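Local coordinates for SnoN,Epimerase SnoN (Streptomyces nogalater, PDB 5EP9), which is an iron- and 2-oxoglutarate-dependent epimerase of nogalamycin biosynthesis, probably working by the chemistry of the non-heme iron dioxygenase family, at residues H143-F148 with H220-H225. Residues are numbered along the deposited sequence; the frame is centred on the assembly and turned at random. Where two conformers were deposited one is given.
Sequences HDAFAF and HARTVH. With FE (Fe (III) ion), chain F; AKG (2-oxoglutaric acid), chain E.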
loop_
_atom_site.group_PDB
_atom_site.type_symbol
_atom_site.label_atom_id
_atom_site.label_comp_id
_atom_site.label_asym_id
_atom_site.label_seq_id
_atom_site.Cartn_x
_atom_site.Cartn_y
_atom_site.Cartn_z
ATOM N N HIS A 143 2.813 6.285 -9.755
ATOM C CA HIS A 143 3.024 4.865 -9.462
ATOM C C HIS A 143 4.055 4.655 -8.416
ATOM O O HIS A 143 4.801 5.514 -8.148
ATOM C CB HIS A 143 3.291 3.994 -10.666
ATOM C CG HIS A 143 4.504 4.330 -11.414
ATOM N ND1 HIS A 143 4.549 5.370 -12.300
ATOM C CD2 HIS A 143 5.706 3.717 -11.464
ATOM C CE1 HIS A 143 5.721 5.360 -12.900
ATOM N NE2 HIS A 143 6.444 4.361 -12.413
ATOM N N ASP A 144 4.024 3.518 -7.749
ATOM C CA ASP A 144 4.754 3.453 -6.462
ATOM C C ASP A 144 6.204 2.991 -6.634
ATOM O O ASP A 144 7.060 3.307 -5.816
ATOM C CB ASP A 144 4.027 2.468 -5.478
ATOM C CG ASP A 144 2.690 2.888 -5.081
ATOM O OD1 ASP A 144 2.449 4.106 -4.834
ATOM O OD2 ASP A 144 1.890 1.952 -4.882
ATOM N N ALA A 145 6.456 2.256 -7.714
ATOM C CA ALA A 145 7.740 1.522 -7.882
ATOM C C ALA A 145 9.013 2.301 -7.723
ATOM O O ALA A 145 9.975 1.852 -7.123
ATOM C CB ALA A 145 7.816 0.788 -9.229
ATOM N N PHE A 146 9.007 3.501 -8.221
ATOM C CA PHE A 146 10.227 4.291 -8.248
ATOM C C PHE A 146 10.655 4.787 -6.885
ATOM O O PHE A 146 11.793 5.117 -6.693
ATOM C CB PHE A 146 10.082 5.406 -9.307
ATOM C CG PHE A 146 10.104 4.842 -10.803
ATOM C CD1 PHE A 146 9.829 3.453 -11.096
ATOM C CD2 PHE A 146 10.405 5.686 -11.919
ATOM C CE1 PHE A 146 9.847 2.941 -12.395
ATOM C CE2 PHE A 146 10.423 5.169 -13.220
ATOM C CZ PHE A 146 10.146 3.801 -13.451
ATOM N N ALA A 147 9.768 4.711 -5.912
ATOM C CA ALA A 147 10.104 5.088 -4.574
ATOM C C ALA A 147 10.527 3.914 -3.652
ATOM O O ALA A 147 10.782 4.118 -2.449
ATOM C CB ALA A 147 8.889 5.790 -3.961
ATOM N N PHE A 148 10.487 2.704 -4.200
ATOM C CA PHE A 148 10.828 1.459 -3.459
ATOM C C PHE A 148 12.337 1.151 -3.611
ATOM O O PHE A 148 12.823 0.911 -4.720
ATOM C CB PHE A 148 9.992 0.271 -3.929
ATOM C CG PHE A 148 8.521 0.364 -3.630
ATOM C CD1 PHE A 148 8.015 1.160 -2.588
ATOM C CD2 PHE A 148 7.623 -0.355 -4.370
ATOM C CE1 PHE A 148 6.663 1.205 -2.284
ATOM C CE2 PHE A 148 6.302 -0.323 -4.059
ATOM C CZ PHE A 148 5.823 0.450 -3.020
ATOM N N HIS A 220 -0.689 -3.106 -8.061
ATOM C CA HIS A 220 0.682 -3.287 -8.581
ATOM C C HIS A 220 1.492 -1.996 -8.502
ATOM O O HIS A 220 1.007 -0.906 -8.632
ATOM C CB HIS A 220 0.569 -3.794 -10.045
ATOM C CG HIS A 220 1.838 -4.308 -10.666
ATOM N ND1 HIS A 220 2.849 -3.483 -11.134
ATOM C CD2 HIS A 220 2.205 -5.569 -10.992
ATOM C CE1 HIS A 220 3.811 -4.215 -11.642
ATOM N NE2 HIS A 220 3.425 -5.468 -11.621
ATOM N N ALA A 221 2.772 -2.157 -8.293
ATOM C CA ALA A 221 3.715 -1.049 -8.112
ATOM C C ALA A 221 3.895 -0.155 -9.351
ATOM O O ALA A 221 4.443 0.936 -9.229
ATOM C CB ALA A 221 5.083 -1.631 -7.730
ATOM N N ARG A 222 3.517 -0.671 -10.501
ATOM C CA ARG A 222 3.520 0.109 -11.757
ATOM C C ARG A 222 2.137 0.697 -12.142
ATOM O O ARG A 222 2.030 1.454 -13.101
ATOM C CB ARG A 222 4.150 -0.671 -12.926
ATOM C CG ARG A 222 5.680 -0.917 -12.767
ATOM C CD ARG A 222 6.494 -1.365 -13.977
ATOM N NE ARG A 222 6.391 -0.488 -15.137
ATOM C CZ ARG A 222 7.295 0.393 -15.485
ATOM N NH1 ARG A 222 8.420 0.544 -14.786
ATOM N NH2 ARG A 222 7.059 1.122 -16.565
ATOM N N THR A 223 1.090 0.390 -11.350
ATOM C CA THR A 223 -0.241 0.920 -11.670
ATOM C C THR A 223 -0.362 2.376 -11.257
ATOM O O THR A 223 -0.075 2.712 -10.120
ATOM C CB THR A 223 -1.292 0.120 -10.992
ATOM O OG1 THR A 223 -1.202 -1.233 -11.455
ATOM C CG2 THR A 223 -2.692 0.671 -11.266
ATOM N N VAL A 224 -0.792 3.232 -12.175
ATOM C CA VAL A 224 -1.017 4.618 -11.859
ATOM C C VAL A 224 -2.299 4.729 -11.033
ATOM O O VAL A 224 -3.310 4.128 -11.361
ATOM C CB VAL A 224 -1.157 5.488 -13.147
ATOM C CG1 VAL A 224 -1.521 6.914 -12.788
ATOM C CG2 VAL A 224 0.131 5.484 -13.927
ATOM N N HIS A 225 -2.206 5.470 -9.942
ATOM C CA HIS A 225 -3.282 5.636 -9.019
ATOM C C HIS A 225 -3.203 6.986 -8.363
ATOM O O HIS A 225 -2.192 7.655 -8.315
ATOM C CB HIS A 225 -3.354 4.544 -7.956
ATOM C CG HIS A 225 -2.096 4.396 -7.130
ATOM N ND1 HIS A 225 -0.957 3.887 -7.668
ATOM C CD2 HIS A 225 -1.789 4.759 -5.870
ATOM C CE1 HIS A 225 0.015 3.958 -6.770
ATOM N NE2 HIS A 225 -0.483 4.412 -5.647
HETATM FE FE FE F . 0.817 5.071 -4.105
HETATM C C1 AKG E . -0.611 3.885 -2.134
HETATM O O1 AKG E . 0.316 3.469 -2.876
HETATM O O2 AKG E . -1.178 3.144 -1.294
HETATM C C2 AKG E . -1.102 5.275 -2.279
HETATM O O5 AKG E . -0.566 6.020 -3.125
HETATM C C3 AKG E . -2.250 5.726 -1.346
HETATM C C4 AKG E . -2.863 7.092 -1.638
HETATM C C5 AKG E . -3.962 7.540 -0.703
HETATM O O3 AKG E . -4.367 6.762 0.180
HETATM O O4 AKG E . -4.427 8.717 -0.798
HETATM O O HOH W 1 1.636 1.718 -8.291
HETATM O O HOH W 2 1.982 5.771 -2.524
#
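Asp144 and His225 meet at the iron(III) site, each giving one ligand to the metal. Asp144 OD1 binds iron at 2.0 Å and His225 NE2 binds it at 2.1 Å. The carboxylate and imidazole planes stand 72° apart. His142, the 2-oxoglutarate atoms O1 and O5 and a water complete the shell. The other ring nitrogen of His225, ND1, donates in the ring plane to Thr223 O at 2.9 Å; with the iron bond at NE2 this fixes the ring's rotation. The other carboxylate oxygen, Asp144 OD2, is hydrogen-bonded to His219. Ala221 O, in the turn 220-223, accepts from Ala145 N at 2.8 Å and, weakly, from Asp144 N. A water takes the Asp144 N-H as well and donates to His220 O and Thr223 O, tying the two loops together. His143 CB sits 3.6 Å from both Ala221 O and Thr223 O, and Ala221 O lies at the edge of the His143 ring. Ala145 CB packs on Ala221 CB at 3.9 Å, and Phe148 CE2 touches the same methyl. Loop 143-148 belongs to the SnoN 14-202 part of the engineered chain and loop 220-225 to the 203-305 part. With His142, this matches the HxD...H facial triad of PhyH-type non-heme iron enzymes.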